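Local atomic coordinates of ABC-type branched-chain amino acid transport systems periplasmic component-like protein (Thermomonospora curvata, PDB entry 4N03), a protein that probably serves as the extracytoplasmic substrate-binding component of an ABC transporter and holds a bound palmitic acid in this structure. Residues E326-N331 with I340-S345; T355-T360 with P365-T370; I226-G231 with A236-I241; S213-L218 with Q245-P250; Q57-E62 with A295-K300. All coordinates share one frame; numbering follows the deposited sequence. Where two conformers were deposited one is given.

Interaction 5 pairs helix 47-66, near the N terminus, with helix 289-301. It closes the longest loop, 232 residues, and interactions 3 and 4 both nest inside it. Interaction 4 joins helix 212-220 to the turn before strand 251-253. Inside its loop, interaction 3 packs strand 225-229 against helix 232-244. These two touch, through Val-215, Leu-218 and Ile-226 among others. Interaction 1 follows in series and ties helix 309-330 to helix 336-343. Interaction 2 comes last and holds together the loop that leads into strand 370-375. It meets interaction 1 where Arg-344 NH1 reaches Phe-359 O. No two interactions cross.

Interaction 1: residues E326-N331 with I340-S345; sequences EKACAN and INAHRS
Ala-342 sets its methyl against the side of helix 309-330. CB lies 3.7 Å from Lys-327 CB and 4.1 Å from Ala-328 CB. The backbones come close here, with CA of Ala-328 and CA of Ala-342 5.6 Å apart. Small residues allow this approach.

Lys-327 continues the contact along the neighbouring helix end. Its CG is anti to the carbonyl carbon (chi1 -77°), and the chain runs extended as far as CE. CD passes alongside Ser-345, 3.9 Å from OG. The last bond then bends (chi4 83°). In the conformer given, NZ donates a hydrogen bond to a water at 2.6 Å. That water donates to Ala-342 O at 3.1 Å and so bridges the ammonium group and the helix end. It shares this oxygen with the hydroxyl of Ser-345.

Two helices that follow each other in the chain, 309-330 and 336-343, pack here, with strand 333-334 in the link. Cys-329 lies on the first helix and is joined by a disulfide to Cys-71.

Ser-345 folds back over the end of the second helix. Its OG sits between the backbone N and the carbonyl carbon (chi1 75°). From there it donates to Ala-342 O at 2.8 Å, tilted from the carbonyl plane.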
# COMPACT_ATOMS: atom_id res chain seq x y z
N GLU A 326 -2.42 -22.77 -0.85
CA GLU A 326 -2.46 -23.92 -1.74
C GLU A 326 -1.18 -24.75 -1.67
O GLU A 326 -1.24 -26.00 -1.66
CB GLU A 326 -2.72 -23.46 -3.17
CG GLU A 326 -4.14 -22.98 -3.40
CD GLU A 326 -4.33 -22.39 -4.79
OE1 GLU A 326 -3.33 -22.01 -5.43
OE2 GLU A 326 -5.50 -22.32 -5.23
N LYS A 327 -0.02 -24.10 -1.59
CA LYS A 327 1.25 -24.83 -1.47
C LYS A 327 1.33 -25.51 -0.11
O LYS A 327 1.77 -26.67 0.03
CB LYS A 327 2.43 -23.88 -1.67
CG LYS A 327 2.78 -23.46 -3.10
CD LYS A 327 3.98 -22.50 -3.06
CE LYS A 327 4.20 -21.73 -4.34
NZ LYS A 327 3.34 -20.53 -4.38
N ALA A 328 0.91 -24.81 0.95
CA ALA A 328 0.91 -25.41 2.28
C ALA A 328 -0.01 -26.61 2.38
O ALA A 328 0.31 -27.62 2.98
CB ALA A 328 0.57 -24.35 3.30
N CYS A 329 -1.20 -26.51 1.77
CA CYS A 329 -2.15 -27.61 1.64
C CYS A 329 -1.51 -28.83 1.01
O CYS A 329 -1.68 -29.96 1.49
CB CYS A 329 -3.35 -27.16 0.71
SG CYS A 329 -4.32 -28.45 -0.08
N ALA A 330 -0.81 -28.60 -0.09
CA ALA A 330 -0.20 -29.70 -0.82
C ALA A 330 0.87 -30.36 0.04
O ALA A 330 1.11 -31.53 -0.12
CB ALA A 330 0.41 -29.20 -2.12
N ASN A 331 1.50 -29.62 0.96
CA ASN A 331 2.43 -30.20 1.94
C ASN A 331 1.72 -30.74 3.19
O ASN A 331 2.37 -31.08 4.18
CB ASN A 331 3.43 -29.13 2.36
CG ASN A 331 4.43 -28.84 1.29
OD1 ASN A 331 4.82 -29.74 0.51
ND2 ASN A 331 4.92 -27.59 1.26
N ILE A 340 4.07 -19.88 6.10
CA ILE A 340 5.13 -18.93 5.84
C ILE A 340 6.19 -19.55 4.95
O ILE A 340 6.72 -18.89 4.07
CB ILE A 340 5.71 -18.29 7.11
CG1 ILE A 340 6.47 -17.00 6.75
CG2 ILE A 340 6.59 -19.24 7.87
CD1 ILE A 340 5.59 -15.91 6.15
N ASN A 341 6.48 -20.83 5.17
CA ASN A 341 7.50 -21.47 4.33
C ASN A 341 7.00 -21.60 2.89
O ASN A 341 7.75 -21.40 1.96
CB ASN A 341 7.86 -22.81 4.94
CG ASN A 341 8.72 -22.67 6.19
OD1 ASN A 341 9.24 -21.60 6.47
ND2 ASN A 341 8.77 -23.70 6.94
N ALA A 342 5.70 -21.86 2.69
CA ALA A 342 5.10 -21.88 1.35
C ALA A 342 5.23 -20.49 0.71
O ALA A 342 5.65 -20.36 -0.43
CB ALA A 342 3.64 -22.30 1.41
N HIS A 343 4.89 -19.44 1.46
CA HIS A 343 4.99 -18.10 0.93
C HIS A 343 6.45 -17.75 0.52
O HIS A 343 6.73 -17.26 -0.56
CB HIS A 343 4.52 -17.07 1.97
CG HIS A 343 4.71 -15.67 1.49
ND1 HIS A 343 4.13 -15.15 0.37
CD2 HIS A 343 5.56 -14.72 1.95
CE1 HIS A 343 4.55 -13.92 0.18
NE2 HIS A 343 5.42 -13.63 1.14
N ARG A 344 7.38 -18.01 1.42
CA ARG A 344 8.79 -17.57 1.28
C ARG A 344 9.57 -18.45 0.33
O ARG A 344 10.78 -18.22 0.17
CB ARG A 344 9.50 -17.54 2.62
CG ARG A 344 8.97 -16.49 3.58
CD ARG A 344 9.65 -15.18 3.47
NE ARG A 344 9.02 -14.11 4.22
CZ ARG A 344 8.79 -12.91 3.74
NH1 ARG A 344 9.15 -12.58 2.53
NH2 ARG A 344 8.25 -11.99 4.52
N SER A 345 8.94 -19.47 -0.24
CA SER A 345 9.51 -20.27 -1.32
C SER A 345 9.38 -19.62 -2.68
O SER A 345 10.03 -20.07 -3.61
CB SER A 345 8.95 -21.68 -1.30
OG SER A 345 7.62 -21.72 -1.80
O HOH W 1 3.57 -19.03 -2.26

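Interaction 2: residues T355-T360 with P365-T370; sequences TPMNFT and PATRKT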
# COMPACT_ATOMS: atom_id res chain seq x y z
N THR A 355 2.83 -5.74 -10.74
CA THR A 355 3.91 -5.59 -9.75
C THR A 355 4.56 -6.94 -9.45
O THR A 355 4.31 -7.55 -8.43
CB THR A 355 3.35 -4.99 -8.45
OG1 THR A 355 2.53 -3.84 -8.70
CG2 THR A 355 4.47 -4.56 -7.52
N PRO A 356 5.42 -7.40 -10.36
CA PRO A 356 6.18 -8.61 -10.06
C PRO A 356 7.04 -8.41 -8.79
O PRO A 356 7.51 -7.29 -8.53
CB PRO A 356 7.09 -8.77 -11.29
CG PRO A 356 6.39 -8.06 -12.38
CD PRO A 356 5.66 -6.90 -11.71
N MSE A 357 7.22 -9.46 -8.03
CA MSE A 357 7.94 -9.38 -6.75
C MSE A 357 8.67 -10.65 -6.45
O MSE A 357 8.38 -11.71 -6.97
CB MSE A 357 6.87 -9.24 -5.60
CG MSE A 357 6.25 -7.89 -5.65
SE MSE A 357 4.86 -7.86 -4.26
CE MSE A 357 3.41 -8.31 -5.29
N ASN A 358 9.66 -10.56 -5.58
CA ASN A 358 10.34 -11.72 -5.03
C ASN A 358 10.04 -11.80 -3.53
O ASN A 358 10.27 -10.82 -2.83
CB ASN A 358 11.85 -11.55 -5.28
CG ASN A 358 12.70 -12.76 -4.88
OD1 ASN A 358 12.40 -13.54 -3.94
ND2 ASN A 358 13.88 -12.85 -5.49
N PHE A 359 9.53 -12.94 -3.05
CA PHE A 359 9.15 -13.17 -1.69
C PHE A 359 10.20 -13.91 -0.82
O PHE A 359 9.93 -14.25 0.31
CB PHE A 359 7.82 -13.92 -1.64
CG PHE A 359 6.66 -13.16 -2.26
CD1 PHE A 359 6.57 -11.78 -2.13
CD2 PHE A 359 5.65 -13.82 -2.92
CE1 PHE A 359 5.51 -11.08 -2.60
CE2 PHE A 359 4.53 -13.09 -3.45
CZ PHE A 359 4.54 -11.73 -3.30
N THR A 360 11.30 -14.34 -1.44
CA THR A 360 12.25 -15.18 -0.65
C THR A 360 13.08 -14.39 0.41
O THR A 360 13.68 -14.98 1.27
CB THR A 360 13.21 -15.95 -1.51
OG1 THR A 360 13.96 -15.01 -2.25
CG2 THR A 360 12.51 -16.83 -2.46
N PRO A 365 13.47 -4.32 -0.28
CA PRO A 365 12.11 -4.31 -0.86
C PRO A 365 11.93 -5.44 -1.88
O PRO A 365 12.85 -5.85 -2.57
CB PRO A 365 12.06 -2.95 -1.55
CG PRO A 365 13.05 -2.11 -0.77
CD PRO A 365 14.16 -3.05 -0.51
N ALA A 366 10.68 -5.89 -2.00
CA ALA A 366 10.28 -6.94 -2.92
C ALA A 366 10.44 -6.56 -4.39
O ALA A 366 10.56 -7.44 -5.21
CB ALA A 366 8.85 -7.31 -2.64
N THR A 367 10.44 -5.27 -4.67
CA THR A 367 10.81 -4.68 -5.94
C THR A 367 11.25 -3.23 -5.68
O THR A 367 10.92 -2.68 -4.64
CB THR A 367 9.66 -4.75 -6.96
OG1 THR A 367 10.06 -4.11 -8.15
CG2 THR A 367 8.39 -4.07 -6.45
N ARG A 368 11.94 -2.64 -6.62
CA ARG A 368 12.30 -1.22 -6.58
C ARG A 368 11.77 -0.43 -7.75
O ARG A 368 12.23 0.67 -8.02
CB ARG A 368 13.82 -1.00 -6.40
CG ARG A 368 14.32 -1.61 -5.14
CD ARG A 368 15.75 -1.18 -4.84
NE ARG A 368 16.28 -1.97 -3.77
CZ ARG A 368 17.36 -1.61 -3.03
NH1 ARG A 368 17.88 -0.40 -3.16
NH2 ARG A 368 17.77 -2.44 -2.13
N LYS A 369 10.72 -0.98 -8.43
CA LYS A 369 10.13 -0.32 -9.58
C LYS A 369 8.87 0.48 -9.16
O LYS A 369 7.98 -0.05 -8.50
CB LYS A 369 9.77 -1.35 -10.62
CG LYS A 369 10.97 -2.09 -11.14
CD LYS A 369 10.75 -2.93 -12.35
CE LYS A 369 12.01 -3.71 -12.68
NZ LYS A 369 12.32 -4.77 -11.67
N THR A 370 8.89 1.75 -9.52
CA THR A 370 7.83 2.69 -9.18
C THR A 370 7.21 3.24 -10.45
O THR A 370 7.91 3.68 -11.35
CB THR A 370 8.46 3.88 -8.40
OG1 THR A 370 9.12 3.38 -7.22
CG2 THR A 370 7.46 4.95 -8.04
O HOH W 2 8.35 -5.18 -9.98
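Thr-367 OG1 is gripped by two partners. It accepts from Lys-369 N at 3.2 Å, which makes an ST turn. It also shares a hydrogen bond with a water 2.7 Å away. That water donates to Pro-356 O at 2.7 Å and so links the two segments.

Thr-367 turns two branches to different tasks. OG1 is anti to the backbone N (chi1 178°). CG2 points instead to Thr-355 CG2, 4.1 Å away, and the two side chains cross at about a right angle. The hydroxyl of Thr-355 bonds to Ala-280 O.

Ala-366 O receives the backbone N-H of Asn-358 directly across the contact. The N to O distance is 3.3 Å, and the bond is fairly straight at 165°. Ala-366 CB packs beside the selenomethionine Met-357, 4.0 Å from its CG. The same methyl lies 3.8 Å from Asn-358 O.

Asn-358 swings its amide away from the partner segment. Its OD1 takes two bonds from Thr-360, one from N at 2.8 Å in the carbonyl plane and one from OG1. These hold the amide in place.

Asx and ST turns thus shape the two arms of an irregular loop before strand 370-375, and Thr-355 touches the bound palmitic acid.

Interaction 3: residues I226-G231 with A236-I241; sequences ILLSAG and ASLAGI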
# COMPACT_ATOMS: atom_id res chain seq x y z
N ILE A 226 6.40 20.22 -4.38
CA ILE A 226 5.69 19.88 -3.15
C ILE A 226 5.53 18.39 -3.11
O ILE A 226 4.94 17.82 -4.04
CB ILE A 226 4.31 20.56 -3.09
CG1 ILE A 226 4.46 22.10 -3.14
CG2 ILE A 226 3.54 20.12 -1.86
CD1 ILE A 226 3.14 22.82 -3.40
N LEU A 227 5.96 17.73 -2.07
CA LEU A 227 5.82 16.29 -1.86
C LEU A 227 4.87 16.09 -0.71
O LEU A 227 4.85 16.87 0.24
CB LEU A 227 7.17 15.63 -1.57
CG LEU A 227 8.05 15.33 -2.79
CD1 LEU A 227 8.28 16.48 -3.74
CD2 LEU A 227 9.37 14.77 -2.30
N LEU A 228 4.04 15.04 -0.83
CA LEU A 228 2.99 14.79 0.15
C LEU A 228 2.91 13.33 0.50
O LEU A 228 2.63 12.50 -0.36
CB LEU A 228 1.64 15.26 -0.36
CG LEU A 228 0.45 15.08 0.59
CD1 LEU A 228 0.61 15.87 1.88
CD2 LEU A 228 -0.87 15.44 -0.06
N SER A 229 3.06 13.01 1.78
CA SER A 229 2.83 11.67 2.29
C SER A 229 1.78 11.74 3.35
O SER A 229 2.01 12.03 4.51
CB SER A 229 4.13 11.07 2.82
OG SER A 229 5.15 11.10 1.83
N ALA A 230 0.54 11.57 2.88
CA ALA A 230 -0.66 11.74 3.69
C ALA A 230 -1.76 10.96 2.97
O ALA A 230 -1.47 10.07 2.15
CB ALA A 230 -0.98 13.19 3.83
N GLY A 231 -3.01 11.24 3.33
CA GLY A 231 -4.14 10.56 2.74
C GLY A 231 -4.92 11.46 1.84
O GLY A 231 -4.56 12.60 1.53
N ALA A 236 -6.46 16.57 -1.21
CA ALA A 236 -7.47 17.47 -1.75
C ALA A 236 -7.25 18.87 -1.22
O ALA A 236 -7.36 19.85 -1.94
CB ALA A 236 -8.86 16.98 -1.47
N SER A 237 -7.02 18.98 0.10
CA SER A 237 -6.88 20.28 0.75
C SER A 237 -5.62 20.98 0.23
O SER A 237 -5.62 22.13 -0.19
CB SER A 237 -6.85 20.11 2.26
OG SER A 237 -6.68 21.35 2.90
N LEU A 238 -4.48 20.28 0.28
CA LEU A 238 -3.23 20.89 -0.13
C LEU A 238 -3.25 21.33 -1.59
O LEU A 238 -2.87 22.44 -1.93
CB LEU A 238 -2.07 19.93 0.15
CG LEU A 238 -0.71 20.54 -0.19
CD1 LEU A 238 0.36 20.07 0.76
CD2 LEU A 238 -0.35 20.18 -1.61
N ALA A 239 -3.70 20.43 -2.47
CA ALA A 239 -3.69 20.74 -3.89
C ALA A 239 -4.63 21.89 -4.17
O ALA A 239 -4.29 22.83 -4.87
CB ALA A 239 -4.05 19.51 -4.73
N GLY A 240 -5.84 21.82 -3.62
CA GLY A 240 -6.80 22.88 -3.88
C GLY A 240 -6.34 24.22 -3.37
O GLY A 240 -6.42 25.23 -4.08
N ILE A 241 -5.84 24.28 -2.13
CA ILE A 241 -5.40 25.54 -1.60
C ILE A 241 -4.19 26.07 -2.40
O ILE A 241 -4.11 27.25 -2.73
CB ILE A 241 -5.14 25.45 -0.09
CG1 ILE A 241 -6.40 25.11 0.66
CG2 ILE A 241 -4.55 26.75 0.42
CD1 ILE A 241 -6.11 24.66 2.08
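Ile-226 touches Leu-238 with its CG2 branch. With chi1 at -60° CG1 lies beside the backbone N, and CG2 is left anti to it. CB points toward the helix. Two conformers of Leu-238 were deposited, and the distances here are for the one given. CG2 lies 3.9 Å from Leu-238 CD2 and 4.1 Å from Leu-238 CD1, so it meets both ends of the leucine fork. The two side chains lie antiparallel and overlap near their ends. Both are buried, and the contact is wholly apolar.

Leu-227 follows with its side chain on the other face of the strand. This alternation is that of a regular beta strand.

Leu-228 turns back toward the helix. Its CD1 approaches Leu-238 CD1 at 4.4 Å, a looser contact than that of Ile-226. Leu-238 therefore faces two strand residues that are two positions apart. Its CG is anti to the backbone N (chi1 -177°), which carries the fork out from the helix toward the sheet.

Ser-229 ends the strand, and its OG is hydrogen-bonded to His-173 and Ser-254. Ala-230 leads on. Gly-231 then takes the N-cap position of helix 232-244, so the chain passes from strand to helix through a very short link.

Strand 225-229, helix 232-244 and strand 251-253 form a beta-alpha-beta unit, the repeating element of the periplasmic binding protein fold. The strand lies between parallel strands 170-176 and 251-253. Leu-238 also reaches Val-174 of strand 170-176, while helix 212-220 adds Leu-218 beside Ile-226 and Val-215 beside Leu-238.

Interaction 4: residues S213-L218 with Q245-P250; sequences SQVAAL and QGMKQP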
# COMPACT_ATOMS: atom_id res chain seq x y z
N SER A 213 -2.20 26.19 6.46
CA SER A 213 -0.98 26.67 7.06
C SER A 213 0.24 26.03 6.42
O SER A 213 1.27 26.68 6.28
CB SER A 213 -1.00 26.46 8.56
OG SER A 213 -1.04 25.08 8.89
N GLN A 214 0.11 24.77 6.01
CA GLN A 214 1.20 24.11 5.30
C GLN A 214 1.47 24.77 3.96
O GLN A 214 2.63 25.01 3.59
CB GLN A 214 0.89 22.64 5.13
CG GLN A 214 0.99 21.82 6.40
CD GLN A 214 -0.10 22.11 7.37
OE1 GLN A 214 -1.23 22.48 7.02
NE2 GLN A 214 0.24 21.96 8.63
N VAL A 215 0.39 25.09 3.24
CA VAL A 215 0.56 25.80 1.97
C VAL A 215 1.23 27.15 2.16
O VAL A 215 2.12 27.54 1.38
CB VAL A 215 -0.79 25.89 1.24
CG1 VAL A 215 -0.69 26.82 0.02
CG2 VAL A 215 -1.29 24.52 0.79
N ALA A 216 0.81 27.89 3.19
CA ALA A 216 1.43 29.18 3.47
C ALA A 216 2.93 29.01 3.74
O ALA A 216 3.76 29.81 3.28
CB ALA A 216 0.77 29.85 4.69
N ALA A 217 3.28 27.97 4.49
CA ALA A 217 4.68 27.75 4.81
C ALA A 217 5.48 27.36 3.55
O ALA A 217 6.60 27.84 3.36
CB ALA A 217 4.81 26.67 5.87
N LEU A 218 4.92 26.49 2.71
CA LEU A 218 5.55 26.13 1.45
C LEU A 218 5.82 27.35 0.56
O LEU A 218 6.87 27.46 -0.07
CB LEU A 218 4.69 25.10 0.70
CG LEU A 218 4.61 23.74 1.36
CD1 LEU A 218 3.43 22.99 0.82
CD2 LEU A 218 5.87 22.94 1.13
N GLN A 245 -3.97 29.69 -4.60
CA GLN A 245 -2.97 30.67 -4.26
C GLN A 245 -2.08 30.99 -5.44
O GLN A 245 -1.14 31.77 -5.30
CB GLN A 245 -2.16 30.25 -3.04
CG GLN A 245 -2.97 30.28 -1.75
CD GLN A 245 -3.33 31.69 -1.36
OE1 GLN A 245 -2.53 32.58 -1.45
NE2 GLN A 245 -4.57 31.91 -1.04
N GLY A 246 -2.33 30.41 -6.61
CA GLY A 246 -1.51 30.65 -7.77
C GLY A 246 -0.20 29.88 -7.80
O GLY A 246 0.63 30.15 -8.63
N MSE A 247 -0.05 28.89 -6.94
CA MSE A 247 1.21 28.12 -6.91
C MSE A 247 1.21 27.21 -8.09
O MSE A 247 0.19 26.54 -8.41
CB MSE A 247 1.30 27.33 -5.61
CG MSE A 247 1.40 28.33 -4.47
SE MSE A 247 1.61 27.43 -2.76
CE MSE A 247 3.48 26.93 -2.82
N LYS A 248 2.35 27.12 -8.75
CA LYS A 248 2.47 26.29 -9.95
C LYS A 248 3.42 25.11 -9.80
O LYS A 248 3.59 24.34 -10.73
CB LYS A 248 2.90 27.13 -11.16
CG LYS A 248 1.97 28.31 -11.46
CD LYS A 248 0.53 27.88 -11.75
CE LYS A 248 -0.44 29.05 -11.99
NZ LYS A 248 -1.77 28.44 -12.21
N GLN A 249 3.94 24.91 -8.61
CA GLN A 249 4.88 23.81 -8.38
C GLN A 249 4.21 22.48 -8.60
O GLN A 249 3.05 22.30 -8.19
CB GLN A 249 5.37 23.87 -6.94
CG GLN A 249 6.22 25.09 -6.56
CD GLN A 249 5.45 26.27 -6.04
OE1 GLN A 249 4.27 26.45 -6.37
NE2 GLN A 249 6.07 27.07 -5.19
N PRO A 250 4.90 21.51 -9.15
CA PRO A 250 4.32 20.17 -9.19
C PRO A 250 4.15 19.60 -7.78
O PRO A 250 4.95 19.91 -6.87
CB PRO A 250 5.36 19.39 -9.97
CG PRO A 250 6.64 20.03 -9.61
CD PRO A 250 6.30 21.50 -9.58
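Where Val-215 meets Met-247, helix 212-220 and the turn stay well apart: the nearest CA atoms, those of Val-215 and Gln-245, are 8.7 Å from each other. The long side chain of Met-247 crosses the gap. Met-247 is a selenomethionine. Its CG is anti to the carbonyl carbon, and the chain runs extended through chi2. It then bends at chi3 (77°), which turns the methyl along the helix.

Two points of contact result. SE meets Val-215 CG1 at 3.7 Å. CE lies 4.1 Å from Leu-218 CB and equally far from Leu-218 C, so it rests on backbone as well as side chain. Val-215 and Leu-218 are three residues apart and lie on the same face of helix 212-220.

The turn that delivers Met-247 is a Schellman motif at the end of helix 232-244. Gly-246 has positive phi, 79°, and is the first residue to leave the helix. The chain then runs to strand 251-253, the next strand in the parallel part of the mixed sheet. The contact thus joins this connection to the preceding helix of the same alpha/beta domain.

All three touching residues are buried. Val-215 also packs on Ile-241 of helix 232-244, and Met-247 on Ala-242. Leu-218 reaches Leu-202 in the sheet. Arg-243 NH1 bonds to the carbonyl oxygens of Met-247 and Gln-249.

Interaction 5: residues Q57-E62 with A295-K300; sequences QQLYYE and AEAYSK
Leu-59 packs against Ala-297 and Tyr-298, joining helix 47-66 to helix 289-301. The first helix lies on the parallel sheet that contains strand 33-40, part of the alpha/beta periplasmic binding protein fold. The second comes far later in the chain.

The contact across the helices is apolar. Leu-59 has CG anti to its backbone N (chi1 178°), which sends the fork straight out to the other helix. CD2 does nearly all the touching. It settles over the backbone between the two partner residues, 3.8 Å from Tyr-298 N and 4.0 Å from Ala-297 C. The flanking side chains meet the same methyl: Tyr-298 CB is 4.0 Å and Ala-297 CB 4.2 Å from CD2. The other branch, CD1, comes to 4.2 Å from Ala-297 O.

No hydrogen bond crosses between the two segments. One turn before Leu-59, however, Gln-55 NE2 of helix 47-66 bonds to Tyr-298 OH and adds a second link between the helices. Tyr-61 OH donates to Gln-57 OE1 at 2.7 Å, from above the carbonyl plane. Gln-57 NE2 bonds to Pro-104 O, so both ends of this buried amide are held.

Ser-299 turns its hydroxyl back on its own helix. In the conformer given, OG donates to Ala-295 O at 2.8 Å. That oxygen also takes Ser-299 N at 3.0 Å, and the two donors reach it from opposite faces of its carbonyl plane.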
# COMPACT_ATOMS: atom_id res chain seq x y z
N GLN A 57 -10.45 -8.26 -1.53
CA GLN A 57 -10.06 -9.52 -0.89
C GLN A 57 -11.28 -10.46 -0.81
O GLN A 57 -11.14 -11.63 -1.13
CB GLN A 57 -9.50 -9.28 0.51
CG GLN A 57 -8.13 -8.59 0.52
CD GLN A 57 -7.11 -9.27 1.38
OE1 GLN A 57 -7.40 -10.11 2.22
NE2 GLN A 57 -5.85 -8.86 1.20
N GLN A 58 -12.41 -9.95 -0.36
CA GLN A 58 -13.61 -10.79 -0.25
C GLN A 58 -14.01 -11.34 -1.67
O GLN A 58 -14.44 -12.51 -1.79
CB GLN A 58 -14.78 -10.09 0.53
CG GLN A 58 -14.56 -9.60 1.99
CD GLN A 58 -14.51 -10.64 3.16
OE1 GLN A 58 -14.94 -11.78 3.03
NE2 GLN A 58 -13.98 -10.22 4.32
N LEU A 59 -13.87 -10.55 -2.70
CA LEU A 59 -14.14 -11.01 -4.05
C LEU A 59 -13.26 -12.19 -4.42
O LEU A 59 -13.76 -13.23 -4.91
CB LEU A 59 -13.91 -9.86 -5.04
CG LEU A 59 -14.11 -10.25 -6.52
CD1 LEU A 59 -15.49 -10.68 -6.90
CD2 LEU A 59 -13.65 -9.10 -7.40
N TYR A 60 -11.97 -12.06 -4.16
CA TYR A 60 -11.03 -13.14 -4.45
C TYR A 60 -11.43 -14.42 -3.66
O TYR A 60 -11.49 -15.52 -4.21
CB TYR A 60 -9.58 -12.70 -4.09
CG TYR A 60 -8.52 -13.54 -4.77
CD1 TYR A 60 -8.21 -14.83 -4.31
CD2 TYR A 60 -7.85 -13.08 -5.88
CE1 TYR A 60 -7.26 -15.60 -4.99
CE2 TYR A 60 -6.94 -13.83 -6.56
CZ TYR A 60 -6.62 -15.10 -6.09
OH TYR A 60 -5.72 -15.85 -6.79
N TYR A 61 -11.67 -14.28 -2.36
CA TYR A 61 -11.96 -15.45 -1.53
C TYR A 61 -13.28 -16.08 -1.97
O TYR A 61 -13.39 -17.30 -1.96
CB TYR A 61 -12.00 -15.11 -0.04
CG TYR A 61 -10.72 -14.50 0.48
CD1 TYR A 61 -9.48 -14.95 0.05
CD2 TYR A 61 -10.74 -13.45 1.36
CE1 TYR A 61 -8.31 -14.37 0.48
CE2 TYR A 61 -9.54 -12.87 1.82
CZ TYR A 61 -8.34 -13.32 1.36
OH TYR A 61 -7.14 -12.76 1.72
N GLU A 62 -14.28 -15.29 -2.33
CA GLU A 62 -15.53 -15.85 -2.88
C GLU A 62 -15.24 -16.66 -4.14
O GLU A 62 -15.84 -17.75 -4.34
CB GLU A 62 -16.53 -14.73 -3.15
CG GLU A 62 -17.76 -15.14 -3.96
CD GLU A 62 -18.60 -13.93 -4.39
OE1 GLU A 62 -19.46 -13.51 -3.58
OE2 GLU A 62 -18.40 -13.42 -5.54
N ALA A 295 -11.39 -5.47 -13.07
CA ALA A 295 -12.30 -4.34 -13.17
C ALA A 295 -13.72 -4.83 -13.42
O ALA A 295 -14.65 -4.37 -12.79
CB ALA A 295 -11.85 -3.39 -14.27
N GLU A 296 -13.85 -5.79 -14.32
CA GLU A 296 -15.16 -6.32 -14.65
C GLU A 296 -15.78 -7.12 -13.51
O GLU A 296 -16.93 -6.93 -13.12
CB GLU A 296 -15.08 -7.19 -15.93
CG GLU A 296 -14.85 -6.31 -17.15
CD GLU A 296 -14.40 -7.01 -18.42
OE1 GLU A 296 -14.18 -8.24 -18.41
OE2 GLU A 296 -14.25 -6.29 -19.46
N ALA A 297 -14.93 -7.96 -12.89
CA ALA A 297 -15.43 -8.76 -11.79
C ALA A 297 -15.86 -7.94 -10.58
O ALA A 297 -16.89 -8.16 -9.92
CB ALA A 297 -14.45 -9.84 -11.42
N TYR A 298 -15.01 -6.98 -10.21
CA TYR A 298 -15.33 -6.12 -9.07
C TYR A 298 -16.55 -5.26 -9.32
O TYR A 298 -17.38 -5.10 -8.44
CB TYR A 298 -14.12 -5.30 -8.67
CG TYR A 298 -14.30 -4.51 -7.40
CD1 TYR A 298 -14.89 -3.27 -7.38
CD2 TYR A 298 -13.77 -5.01 -6.18
CE1 TYR A 298 -15.02 -2.56 -6.23
CE2 TYR A 298 -13.88 -4.29 -5.01
CZ TYR A 298 -14.52 -3.08 -5.02
OH TYR A 298 -14.63 -2.37 -3.86
N SER A 299 -16.59 -4.63 -10.49
CA SER A 299 -17.76 -3.82 -10.87
C SER A 299 -19.08 -4.60 -10.82
O SER A 299 -20.13 -4.08 -10.41
CB SER A 299 -17.58 -3.27 -12.29
OG SER A 299 -16.52 -2.34 -12.35
N LYS A 300 -19.01 -5.86 -11.23
CA LYS A 300 -20.20 -6.73 -11.19
C LYS A 300 -20.66 -6.98 -9.76
O LYS A 300 -21.85 -6.88 -9.44
CB LYS A 300 -19.93 -8.07 -11.88
CG LYS A 300 -21.16 -8.97 -12.01
CD LYS A 300 -20.89 -10.15 -12.93
CE LYS A 300 -22.08 -11.12 -12.99
NZ LYS A 300 -21.65 -12.48 -13.41